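Long-range contacts in putative ADP-Ribosyltransferase Scabin (Streptomyces scabiei 87.22, PDB 5EWY), which probably transfers ADP-ribose from NAD+ to DNA, as a putative toxin of the plant pathogen Streptomyces scabiei, and is bound here to an inhibitor: residues 73-78 and 118-123; 99-104 and 112-117; 131-136 and 175-180. All coordinates share one frame; numbering follows the deposited sequence.

Contact 1 of 3, residues 73-78 and 118-123. With 5TQ (4-(8-fluoranyl-6-oxidanylidene-1,3,4,5-tetrahydrobenzo[c][1,6]naphthyridin-2-yl)butanoic acid), chain B.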
loop_
_atom_site.group_PDB
_atom_site.type_symbol
_atom_site.label_atom_id
_atom_site.label_comp_id
_atom_site.label_asym_id
_atom_site.label_seq_id
_atom_site.Cartn_x
_atom_site.Cartn_y
_atom_site.Cartn_z
ATOM N N GLY A 73 -4.334 9.382 -5.654
ATOM C CA GLY A 73 -5.625 8.857 -5.301
ATOM C C GLY A 73 -5.522 7.891 -4.141
ATOM O O GLY A 73 -4.441 7.431 -3.767
ATOM N N THR A 74 -6.676 7.600 -3.558
ATOM C CA THR A 74 -6.756 6.635 -2.479
ATOM C C THR A 74 -6.283 5.273 -2.979
ATOM O O THR A 74 -6.633 4.853 -4.088
ATOM C CB THR A 74 -8.192 6.516 -1.995
ATOM O OG1 THR A 74 -8.679 7.803 -1.622
ATOM C CG2 THR A 74 -8.297 5.582 -0.781
ATOM N N LEU A 75 -5.452 4.623 -2.166
ATOM C CA LEU A 75 -5.005 3.255 -2.364
ATOM C C LEU A 75 -5.593 2.404 -1.250
ATOM O O LEU A 75 -6.128 2.915 -0.263
ATOM C CB LEU A 75 -3.478 3.168 -2.366
ATOM C CG LEU A 75 -2.744 3.988 -3.436
ATOM C CD1 LEU A 75 -1.239 3.922 -3.214
ATOM C CD2 LEU A 75 -3.094 3.556 -4.832
ATOM N N TYR A 76 -5.456 1.093 -1.417
ATOM C CA TYR A 76 -6.094 0.155 -0.508
ATOM C C TYR A 76 -5.132 -0.961 -0.144
ATOM O O TYR A 76 -4.223 -1.286 -0.897
ATOM C CB TYR A 76 -7.401 -0.437 -1.107
ATOM C CG TYR A 76 -8.255 0.655 -1.679
ATOM C CD1 TYR A 76 -8.061 1.091 -2.984
ATOM C CD2 TYR A 76 -9.196 1.291 -0.908
ATOM C CE1 TYR A 76 -8.794 2.162 -3.491
ATOM C CE2 TYR A 76 -9.939 2.356 -1.416
ATOM C CZ TYR A 76 -9.730 2.727 -2.702
ATOM O OH TYR A 76 -10.445 3.802 -3.184
ATOM N N ARG A 77 -5.336 -1.513 1.040
ATOM C CA ARG A 77 -4.591 -2.692 1.455
ATOM C C ARG A 77 -5.511 -3.593 2.265
ATOM O O ARG A 77 -6.031 -3.163 3.304
ATOM C CB ARG A 77 -3.364 -2.313 2.284
ATOM C CG ARG A 77 -2.637 -3.549 2.795
ATOM C CD ARG A 77 -1.327 -3.209 3.500
ATOM N NE ARG A 77 -0.847 -4.381 4.244
ATOM C CZ ARG A 77 -0.152 -5.387 3.732
ATOM N NH1 ARG A 77 0.185 -6.409 4.510
ATOM N NH2 ARG A 77 0.255 -5.386 2.473
ATOM N N SER A 78 -5.677 -4.838 1.802
ATOM C CA SER A 78 -6.326 -5.897 2.571
ATOM C C SER A 78 -5.301 -6.413 3.578
ATOM O O SER A 78 -4.170 -6.702 3.205
ATOM C CB SER A 78 -6.741 -7.005 1.586
ATOM O OG SER A 78 -7.318 -8.074 2.287
ATOM N N THR A 118 0.131 -2.441 -1.629
ATOM C CA THR A 118 -1.169 -1.783 -1.683
ATOM C C THR A 118 -1.670 -1.946 -3.105
ATOM O O THR A 118 -0.952 -2.408 -3.992
ATOM C CB THR A 118 -1.084 -0.287 -1.327
ATOM O OG1 THR A 118 -0.434 0.433 -2.382
ATOM C CG2 THR A 118 -0.330 -0.076 0.018
ATOM N N THR A 119 -2.900 -1.499 -3.343
ATOM C CA THR A 119 -3.484 -1.607 -4.668
ATOM C C THR A 119 -4.265 -0.351 -5.025
ATOM O O THR A 119 -4.860 0.295 -4.170
ATOM C CB THR A 119 -4.406 -2.857 -4.762
ATOM O OG1 THR A 119 -5.026 -2.922 -6.038
ATOM C CG2 THR A 119 -5.454 -2.859 -3.686
ATOM N N TYR A 120 -4.351 -0.110 -6.331
ATOM C CA TYR A 120 -5.252 0.899 -6.850
ATOM C C TYR A 120 -6.710 0.461 -6.799
ATOM O O TYR A 120 -7.604 1.299 -6.970
ATOM C CB TYR A 120 -4.913 1.171 -8.320
ATOM C CG TYR A 120 -3.610 1.874 -8.614
ATOM C CD1 TYR A 120 -3.455 3.224 -8.359
ATOM C CD2 TYR A 120 -2.573 1.213 -9.273
ATOM C CE1 TYR A 120 -2.289 3.893 -8.683
ATOM C CE2 TYR A 120 -1.391 1.879 -9.587
ATOM C CZ TYR A 120 -1.277 3.225 -9.309
ATOM O OH TYR A 120 -0.126 3.915 -9.622
ATOM N N ASP A 121 -6.981 -0.824 -6.575
ATOM C CA ASP A 121 -8.318 -1.412 -6.713
ATOM C C ASP A 121 -8.994 -1.529 -5.350
ATOM O O ASP A 121 -8.625 -2.393 -4.526
ATOM C CB ASP A 121 -8.160 -2.787 -7.361
ATOM C CG ASP A 121 -9.468 -3.485 -7.614
ATOM O OD1 ASP A 121 -10.540 -2.932 -7.323
ATOM O OD2 ASP A 121 -9.399 -4.643 -8.124
ATOM N N HIS A 122 -10.007 -0.690 -5.129
ATOM C CA HIS A 122 -10.805 -0.739 -3.914
ATOM C C HIS A 122 -11.301 -2.141 -3.592
ATOM O O HIS A 122 -11.443 -2.488 -2.407
ATOM C CB HIS A 122 -11.979 0.224 -4.060
ATOM C CG HIS A 122 -12.958 0.129 -2.932
ATOM N ND1 HIS A 122 -13.997 -0.775 -2.921
ATOM C CD2 HIS A 122 -13.005 0.767 -1.736
ATOM C CE1 HIS A 122 -14.655 -0.677 -1.784
ATOM N NE2 HIS A 122 -14.077 0.251 -1.043
ATOM N N ASP A 123 -11.630 -2.913 -4.615
ATOM C CA ASP A 123 -12.296 -4.210 -4.464
ATOM C C ASP A 123 -11.350 -5.407 -4.370
ATOM O O ASP A 123 -11.829 -6.542 -4.323
ATOM C CB ASP A 123 -13.269 -4.440 -5.621
ATOM C CG ASP A 123 -14.373 -3.438 -5.647
ATOM O OD1 ASP A 123 -14.772 -2.927 -4.590
ATOM O OD2 ASP A 123 -14.817 -3.153 -6.763
HETATM N N12 5TQ B . -0.173 -10.067 1.266
HETATM C C13 5TQ B . -1.015 -9.794 2.263
HETATM C C15 5TQ B . 0.809 -11.190 1.397
HETATM C C17 5TQ B . 2.564 -10.645 3.156
HETATM C C01 5TQ B . -2.392 -5.864 -2.630
HETATM C C02 5TQ B . -1.582 -6.146 -3.721
HETATM C C03 5TQ B . -0.630 -7.158 -3.662
HETATM C C04 5TQ B . -0.472 -7.883 -2.488
HETATM C C05 5TQ B . -1.295 -7.633 -1.373
HETATM C C06 5TQ B . -2.246 -6.601 -1.454
HETATM C C07 5TQ B . -3.116 -6.337 -0.314
HETATM C C08 5TQ B . -1.158 -8.374 -0.142
HETATM C C09 5TQ B . -2.039 -8.037 0.925
HETATM N N10 5TQ B . -2.954 -7.042 0.822
HETATM C C11 5TQ B . -0.252 -9.421 0.079
HETATM C C14 5TQ B . -1.911 -8.780 2.166
HETATM C C16 5TQ B . 1.344 -11.469 2.795
HETATM C C18 5TQ B . 2.171 -9.295 3.718
HETATM O O19 5TQ B . -3.984 -5.427 -0.367
HETATM F F20 5TQ B . -1.735 -5.443 -4.844
HETATM O O21 5TQ B . 2.752 -8.867 4.750
HETATM O O22 5TQ B . 1.279 -8.632 3.158
#
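Y76 and H122 make the main side-chain contact between 73-78 and 118-123. H122 CA sits over the centre of the Y76 ring, 3.5 Å from its centroid, in a CH-pi contact, while the imidazole, its CG anti to the backbone N (chi1 173°), turns an edge to the same ring in an offset edge-to-face pair with planes at 84°. Beside them Y76 and T119 form a single antiparallel, hydrogen-bonded bridge: Y76 N donates to T119 O at 2.9 Å, and T119 N to Y76 O at 2.8 Å. L75 CD2 meets Y120 CD1 at 3.6 Å, the two side chains running alongside each other.

Local turns set H122 in place. T119 OG1, also hydrogen-bonded to Q158 O, accepts from D121 N in an ST turn and D121 OD1 from D123 N in an Asx turn. H122 ND1 donates to D123 OD1 at 2.8 Å, and H122 NE2 is hydrogen-bonded to Y136 OH.

At the other end R77 NH1 grips the inhibitor carboxylate oxygen O22, and S78 pairs with the lactam through S78 N to O19 and N10 to S78 O.

The bridge joins strands 75-79 and 115-119, edge strands of two antiparallel sheets; strand 133-137 flanks the former and strand 160-164 the latter.

Contact 2 of 3, residues 99-104 and 112-117. With 5TQ (4-(8-fluoranyl-6-oxidanylidene-1,3,4,5-tetrahydrobenzo[c][1,6]naphthyridin-2-yl)butanoic acid), chain B.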
loop_
_atom_site.group_PDB
_atom_site.type_symbol
_atom_site.label_atom_id
_atom_site.label_comp_id
_atom_site.label_asym_id
_atom_site.label_seq_id
_atom_site.Cartn_x
_atom_site.Cartn_y
_atom_site.Cartn_z
ATOM N N GLY A 99 15.459 -8.441 3.323
ATOM C CA GLY A 99 14.326 -8.886 2.548
ATOM C C GLY A 99 14.594 -8.839 1.050
ATOM O O GLY A 99 15.635 -8.389 0.568
ATOM N N GLN A 100 13.598 -9.309 0.305
ATOM C CA GLN A 100 13.667 -9.416 -1.151
ATOM C C GLN A 100 13.389 -8.045 -1.767
ATOM O O GLN A 100 12.239 -7.616 -1.841
ATOM C CB GLN A 100 12.616 -10.426 -1.614
ATOM C CG GLN A 100 12.523 -10.622 -3.115
ATOM C CD GLN A 100 13.850 -11.009 -3.715
ATOM O OE1 GLN A 100 14.600 -10.175 -4.223
ATOM N NE2 GLN A 100 14.177 -12.289 -3.620
ATOM N N TYR A 101 14.442 -7.383 -2.249
ATOM C CA TYR A 101 14.293 -6.093 -2.912
ATOM C C TYR A 101 13.881 -6.218 -4.369
ATOM O O TYR A 101 13.495 -5.214 -4.972
ATOM C CB TYR A 101 15.600 -5.292 -2.822
ATOM C CG TYR A 101 15.689 -4.432 -1.586
ATOM C CD1 TYR A 101 16.017 -4.983 -0.361
ATOM C CD2 TYR A 101 15.419 -3.073 -1.641
ATOM C CE1 TYR A 101 16.098 -4.198 0.779
ATOM C CE2 TYR A 101 15.494 -2.285 -0.509
ATOM C CZ TYR A 101 15.829 -2.854 0.699
ATOM O OH TYR A 101 15.913 -2.084 1.838
ATOM N N ASP A 102 13.948 -7.407 -4.965
ATOM C CA ASP A 102 13.512 -7.541 -6.350
ATOM C C ASP A 102 11.993 -7.627 -6.407
ATOM O O ASP A 102 11.384 -8.521 -5.808
ATOM C CB ASP A 102 14.124 -8.739 -7.058
ATOM C CG ASP A 102 13.727 -8.772 -8.519
ATOM O OD1 ASP A 102 14.261 -7.945 -9.294
ATOM O OD2 ASP A 102 12.862 -9.590 -8.887
ATOM N N ILE A 103 11.389 -6.702 -7.148
ATOM C CA ILE A 103 9.936 -6.564 -7.131
ATOM C C ILE A 103 9.267 -7.764 -7.779
ATOM O O ILE A 103 8.273 -8.290 -7.262
ATOM C CB ILE A 103 9.531 -5.246 -7.799
ATOM C CG1 ILE A 103 9.860 -4.089 -6.852
ATOM C CG2 ILE A 103 8.034 -5.246 -8.148
ATOM C CD1 ILE A 103 10.057 -2.825 -7.540
ATOM N N GLU A 104 9.777 -8.198 -8.938
ATOM C CA GLU A 104 9.182 -9.345 -9.612
ATOM C C GLU A 104 9.221 -10.580 -8.716
ATOM O O GLU A 104 8.238 -11.325 -8.629
ATOM C CB GLU A 104 9.924 -9.602 -10.927
ATOM C CG GLU A 104 9.156 -10.422 -11.926
ATOM C CD GLU A 104 9.946 -10.715 -13.184
ATOM O OE1 GLU A 104 11.170 -10.405 -13.261
ATOM O OE2 GLU A 104 9.334 -11.280 -14.115
ATOM N N PRO A 112 9.717 -12.456 2.643
ATOM C CA PRO A 112 9.862 -11.209 3.403
ATOM C C PRO A 112 10.592 -10.171 2.572
ATOM O O PRO A 112 11.592 -10.472 1.919
ATOM C CB PRO A 112 10.690 -11.621 4.621
ATOM C CG PRO A 112 10.444 -13.077 4.774
ATOM C CD PRO A 112 10.273 -13.607 3.371
ATOM N N SER A 113 10.090 -8.942 2.616
ATOM C CA SER A 113 10.569 -7.899 1.721
ATOM C C SER A 113 10.587 -6.552 2.429
ATOM O O SER A 113 10.039 -6.416 3.533
ATOM C CB SER A 113 9.661 -7.842 0.500
ATOM O OG SER A 113 8.581 -6.947 0.722
ATOM N N PRO A 114 11.227 -5.546 1.827
ATOM C CA PRO A 114 11.168 -4.178 2.356
ATOM C C PRO A 114 9.899 -3.441 1.982
ATOM O O PRO A 114 9.781 -2.250 2.301
ATOM C CB PRO A 114 12.374 -3.516 1.675
ATOM C CG PRO A 114 12.437 -4.198 0.364
ATOM C CD PRO A 114 12.121 -5.634 0.657
ATOM N N TYR A 115 8.988 -4.091 1.276
ATOM C CA TYR A 115 7.827 -3.436 0.687
ATOM C C TYR A 115 6.560 -3.732 1.476
ATOM O O TYR A 115 6.382 -4.821 2.030
ATOM C CB TYR A 115 7.612 -3.936 -0.751
ATOM C CG TYR A 115 8.812 -3.758 -1.627
ATOM C CD1 TYR A 115 9.213 -2.486 -2.024
ATOM C CD2 TYR A 115 9.561 -4.845 -2.059
ATOM C CE1 TYR A 115 10.336 -2.306 -2.812
ATOM C CE2 TYR A 115 10.661 -4.674 -2.859
ATOM C CZ TYR A 115 11.049 -3.403 -3.231
ATOM O OH TYR A 115 12.153 -3.234 -4.018
ATOM N N VAL A 116 5.658 -2.753 1.507
ATOM C CA VAL A 116 4.274 -2.989 1.889
ATOM C C VAL A 116 3.426 -2.864 0.634
ATOM O O VAL A 116 3.435 -1.813 -0.019
ATOM C CB VAL A 116 3.797 -2.024 2.982
ATOM C CG1 VAL A 116 2.304 -2.185 3.225
ATOM C CG2 VAL A 116 4.564 -2.276 4.281
ATOM N N SER A 117 2.671 -3.911 0.325
ATOM C CA SER A 117 1.846 -3.937 -0.872
ATOM C C SER A 117 0.534 -3.223 -0.633
ATOM O O SER A 117 -0.114 -3.394 0.397
ATOM C CB SER A 117 1.515 -5.365 -1.266
ATOM O OG SER A 117 2.700 -6.050 -1.653
HETATM N N12 5TQ B . -0.173 -10.067 1.266
HETATM C C13 5TQ B . -1.015 -9.794 2.263
HETATM C C15 5TQ B . 0.809 -11.190 1.397
HETATM C C17 5TQ B . 2.564 -10.645 3.156
HETATM C C01 5TQ B . -2.392 -5.864 -2.630
HETATM C C02 5TQ B . -1.582 -6.146 -3.721
HETATM C C03 5TQ B . -0.630 -7.158 -3.662
HETATM C C04 5TQ B . -0.472 -7.883 -2.488
HETATM C C05 5TQ B . -1.295 -7.633 -1.373
HETATM C C06 5TQ B . -2.246 -6.601 -1.454
HETATM C C07 5TQ B . -3.116 -6.337 -0.314
HETATM C C08 5TQ B . -1.158 -8.374 -0.142
HETATM C C09 5TQ B . -2.039 -8.037 0.925
HETATM N N10 5TQ B . -2.954 -7.042 0.822
HETATM C C11 5TQ B . -0.252 -9.421 0.079
HETATM C C14 5TQ B . -1.911 -8.780 2.166
HETATM C C16 5TQ B . 1.344 -11.469 2.795
HETATM C C18 5TQ B . 2.171 -9.295 3.718
HETATM O O19 5TQ B . -3.984 -5.427 -0.367
HETATM F F20 5TQ B . -1.735 -5.443 -4.844
HETATM O O21 5TQ B . 2.752 -8.867 4.750
HETATM O O22 5TQ B . 1.279 -8.632 3.158
#
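The Y115 side chain reaches from 112-117 to the backbone of 99-104: its CG lies anti to the carbonyl carbon (chi1 -56°), and the ring ends with its hydroxyl at the Y101 carbonyl. Y115 OH donates to Y101 O at 2.6 Å, tilted 27° from the carbonyl plane. In S113 the OG stands between the backbone N and the carbonyl carbon (chi1 89°), where it accepts from Y115 N in an ST turn that shapes the chain just ahead of strand 115-119.

P114 fills the angle between the two tyrosines. Its CG lies over the centre of the Y101 ring, 3.5 Å from the centroid and almost on the ring normal, a CH-pi contact; the same atom is above a face of the Y115 ring, offset toward the rim. I103 CG1 approaches Y115 CZ at 3.9 Å, the two side chains crossing at about a right angle. Where the backbones run nearest, at G99 and S113, the bare CA of G99 packs 4.0 Å from S113 CA, and next to it Q100 N donates to P112 O at 2.8 Å along a lone pair.

Second-shell bonds steady these groups. Y101 OH bonds to V96 O and D58 N, while Q100 OE1 accepts from D102 N. D102, at the N-cap of helix 103-108, takes S105 N with OD2.

The contact ties this capped helix start to the entry of strand 115-119, the strand that carries S117 into the inhibitor pocket. There S117 CB touches C04 of the inhibitor at 3.4 Å, and S117 OG bonds to E160, another pocket residue.

Contact 3 of 3, residues 131-136 and 175-180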
loop_
_atom_site.group_PDB
_atom_site.type_symbol
_atom_site.label_atom_id
_atom_site.label_comp_id
_atom_site.label_asym_id
_atom_site.label_seq_id
_atom_site.Cartn_x
_atom_site.Cartn_y
_atom_site.Cartn_z
ATOM N N SER A 131 -8.941 -11.996 4.873
ATOM C CA SER A 131 -8.250 -10.752 5.216
ATOM C C SER A 131 -9.431 -9.999 5.781
ATOM O O SER A 131 -10.351 -9.739 5.104
ATOM C CB SER A 131 -7.593 -10.017 4.048
ATOM O OG SER A 131 -6.496 -9.184 4.437
ATOM N N GLY A 132 -9.429 -9.730 7.038
ATOM C CA GLY A 132 -10.515 -9.133 7.719
ATOM C C GLY A 132 -10.756 -7.669 7.542
ATOM O O GLY A 132 -11.778 -7.251 7.955
ATOM N N TYR A 133 -9.813 -6.936 6.955
ATOM C CA TYR A 133 -9.986 -5.532 6.794
ATOM C C TYR A 133 -9.524 -5.000 5.450
ATOM O O TYR A 133 -8.620 -5.485 4.885
ATOM C CB TYR A 133 -9.134 -4.848 7.869
ATOM C CG TYR A 133 -9.482 -5.220 9.296
ATOM C CD1 TYR A 133 -10.466 -4.587 9.958
ATOM C CD2 TYR A 133 -8.819 -6.217 9.941
ATOM C CE1 TYR A 133 -10.799 -4.942 11.236
ATOM C CE2 TYR A 133 -9.162 -6.570 11.202
ATOM C CZ TYR A 133 -10.139 -5.917 11.840
ATOM O OH TYR A 133 -10.478 -6.248 13.104
ATOM N N ASN A 134 -10.203 -3.960 5.006
ATOM C CA ASN A 134 -9.801 -3.196 3.826
ATOM C C ASN A 134 -9.370 -1.813 4.323
ATOM O O ASN A 134 -10.207 -1.006 4.728
ATOM C CB ASN A 134 -10.969 -3.113 2.839
ATOM C CG ASN A 134 -10.540 -2.692 1.455
ATOM O OD1 ASN A 134 -9.431 -3.029 0.989
ATOM N ND2 ASN A 134 -11.412 -1.938 0.768
ATOM N N TYR A 135 -8.072 -1.536 4.293
ATOM C CA TYR A 135 -7.518 -0.240 4.686
ATOM C C TYR A 135 -7.472 0.722 3.511
ATOM O O TYR A 135 -7.248 0.325 2.361
ATOM C CB TYR A 135 -6.113 -0.417 5.255
ATOM C CG TYR A 135 -6.103 -1.061 6.627
ATOM C CD1 TYR A 135 -6.034 -2.435 6.781
ATOM C CD2 TYR A 135 -6.134 -0.289 7.765
ATOM C CE1 TYR A 135 -6.029 -3.020 8.041
ATOM C CE2 TYR A 135 -6.138 -0.836 9.013
ATOM C CZ TYR A 135 -6.072 -2.213 9.160
ATOM O OH TYR A 135 -6.082 -2.707 10.435
ATOM N N TYR A 136 -7.739 1.993 3.828
ATOM C CA TYR A 136 -7.787 3.106 2.892
ATOM C C TYR A 136 -6.579 3.987 3.179
ATOM O O TYR A 136 -6.335 4.347 4.333
ATOM C CB TYR A 136 -9.078 3.914 3.115
ATOM C CG TYR A 136 -10.356 3.217 2.722
ATOM C CD1 TYR A 136 -10.683 1.954 3.228
ATOM C CD2 TYR A 136 -11.219 3.775 1.825
ATOM C CE1 TYR A 136 -11.839 1.333 2.870
ATOM C CE2 TYR A 136 -12.372 3.125 1.432
ATOM C CZ TYR A 136 -12.667 1.880 1.952
ATOM O OH TYR A 136 -13.829 1.285 1.570
ATOM N N VAL A 175 -10.221 2.362 7.862
ATOM C CA VAL A 175 -10.371 0.947 7.556
ATOM C C VAL A 175 -11.844 0.593 7.565
ATOM O O VAL A 175 -12.635 1.171 8.305
ATOM C CB VAL A 175 -9.585 0.102 8.591
ATOM C CG1 VAL A 175 -10.232 0.189 9.998
ATOM C CG2 VAL A 175 -9.484 -1.379 8.177
ATOM N N CYS A 176 -12.200 -0.429 6.790
ATOM C CA CYS A 176 -13.506 -1.052 6.894
ATOM C C CYS A 176 -13.324 -2.555 7.105
ATOM O O CYS A 176 -12.606 -3.206 6.317
ATOM C CB CYS A 176 -14.359 -0.821 5.627
ATOM S SG CYS A 176 -14.806 0.899 5.328
ATOM N N PRO A 177 -13.965 -3.140 8.105
ATOM C CA PRO A 177 -13.914 -4.600 8.251
ATOM C C PRO A 177 -14.694 -5.274 7.133
ATOM O O PRO A 177 -15.625 -4.702 6.552
ATOM C CB PRO A 177 -14.586 -4.852 9.600
ATOM C CG PRO A 177 -14.797 -3.557 10.218
ATOM C CD PRO A 177 -14.810 -2.524 9.139
ATOM N N VAL A 178 -14.324 -6.520 6.871
ATOM C CA VAL A 178 -14.854 -7.289 5.747
ATOM C C VAL A 178 -15.654 -8.455 6.290
ATOM O O VAL A 178 -15.155 -9.239 7.117
ATOM C CB VAL A 178 -13.732 -7.772 4.813
ATOM C CG1 VAL A 178 -14.305 -8.680 3.715
ATOM C CG2 VAL A 178 -13.011 -6.594 4.190
ATOM N N ASP A 179 -16.874 -8.610 5.794
ATOM C CA ASP A 179 -17.670 -9.783 6.110
ATOM C C ASP A 179 -17.167 -10.933 5.264
ATOM O O ASP A 179 -17.274 -10.899 4.038
ATOM C CB ASP A 179 -19.136 -9.544 5.793
ATOM C CG ASP A 179 -19.972 -10.771 6.088
ATOM O OD1 ASP A 179 -19.938 -11.265 7.233
ATOM O OD2 ASP A 179 -20.581 -11.305 5.150
ATOM N N LYS A 180 -16.678 -11.979 5.916
ATOM C CA LYS A 180 -15.998 -13.050 5.192
ATOM C C LYS A 180 -16.944 -13.805 4.260
ATOM O O LYS A 180 -16.568 -14.134 3.127
ATOM C CB LYS A 180 -15.340 -14.009 6.178
ATOM C CG LYS A 180 -14.409 -14.992 5.515
ATOM C CD LYS A 180 -13.869 -16.004 6.503
ATOM C CE LYS A 180 -13.033 -17.049 5.789
ATOM N NZ LYS A 180 -13.827 -17.824 4.795
HETATM O O HOH W 1 -12.961 -11.091 6.304
#
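V175 packs its CG2 methyl over the centre of the Y135 ring, 3.4 Å from the centroid in a CH-pi contact. That methyl lies anti to the backbone N, with CG1 in the remaining position between N and the carbonyl carbon (chi1 68°). It also touches Y133 CB at 3.5 Å, and P177 CB continues the row at 4.1 Å from Y133 CE1. F87 of helix 83-89 touches V175, while P83 touches both tyrosines. From the other side of the strands C176 SG approaches the Y136 ring obliquely, 3.9 Å from Y136 CE1, a sulfur-aromatic contact.

The backbones pair antiparallel. N134 N donates to C176 O at 2.8 Å in a nearly straight bond, and C176 N returns one to N134 O. Farther out V178 N donates to G132 O at 2.9 Å from above the carbonyl plane. Last, a water bridges S131 O and V178 O, donating to both. The polar ends of N134 and Y136 meet at E185, each bonded to its OE2.

These are adjacent central strands, 133-137 and 172-179, of a four-stranded antiparallel sheet in the ADP-ribosyltransferase fold; the C176-C190 disulfide ties the second to the outer strand 184-192.

Contacts 1 and 2 share strand 115-119 and both touch the inhibitor. Their centres lie 18 Å apart, but R77 NH2 of contact 1 reaches S117 O of contact 2 at 2.9 Å, probably as a hydrogen bond, so the arginine that holds the ligand carboxylate is itself tied to strand 115-119. Contact 3 abuts contact 1, 12 Å away between centres, because strands 75-79 and 133-137 are neighbours in one sheet: R77 O is 2.8 Å from Y135 N, a probable hydrogen bond. Contacts 2 and 3 do not touch, their nearest atoms being about 8 Å apart. Contact 1 therefore joins the two sheets beside the pocket; contact 2 packs the start of helix 103-108 against the entry of strand 115-119, and contact 3 lies within the four-stranded sheet.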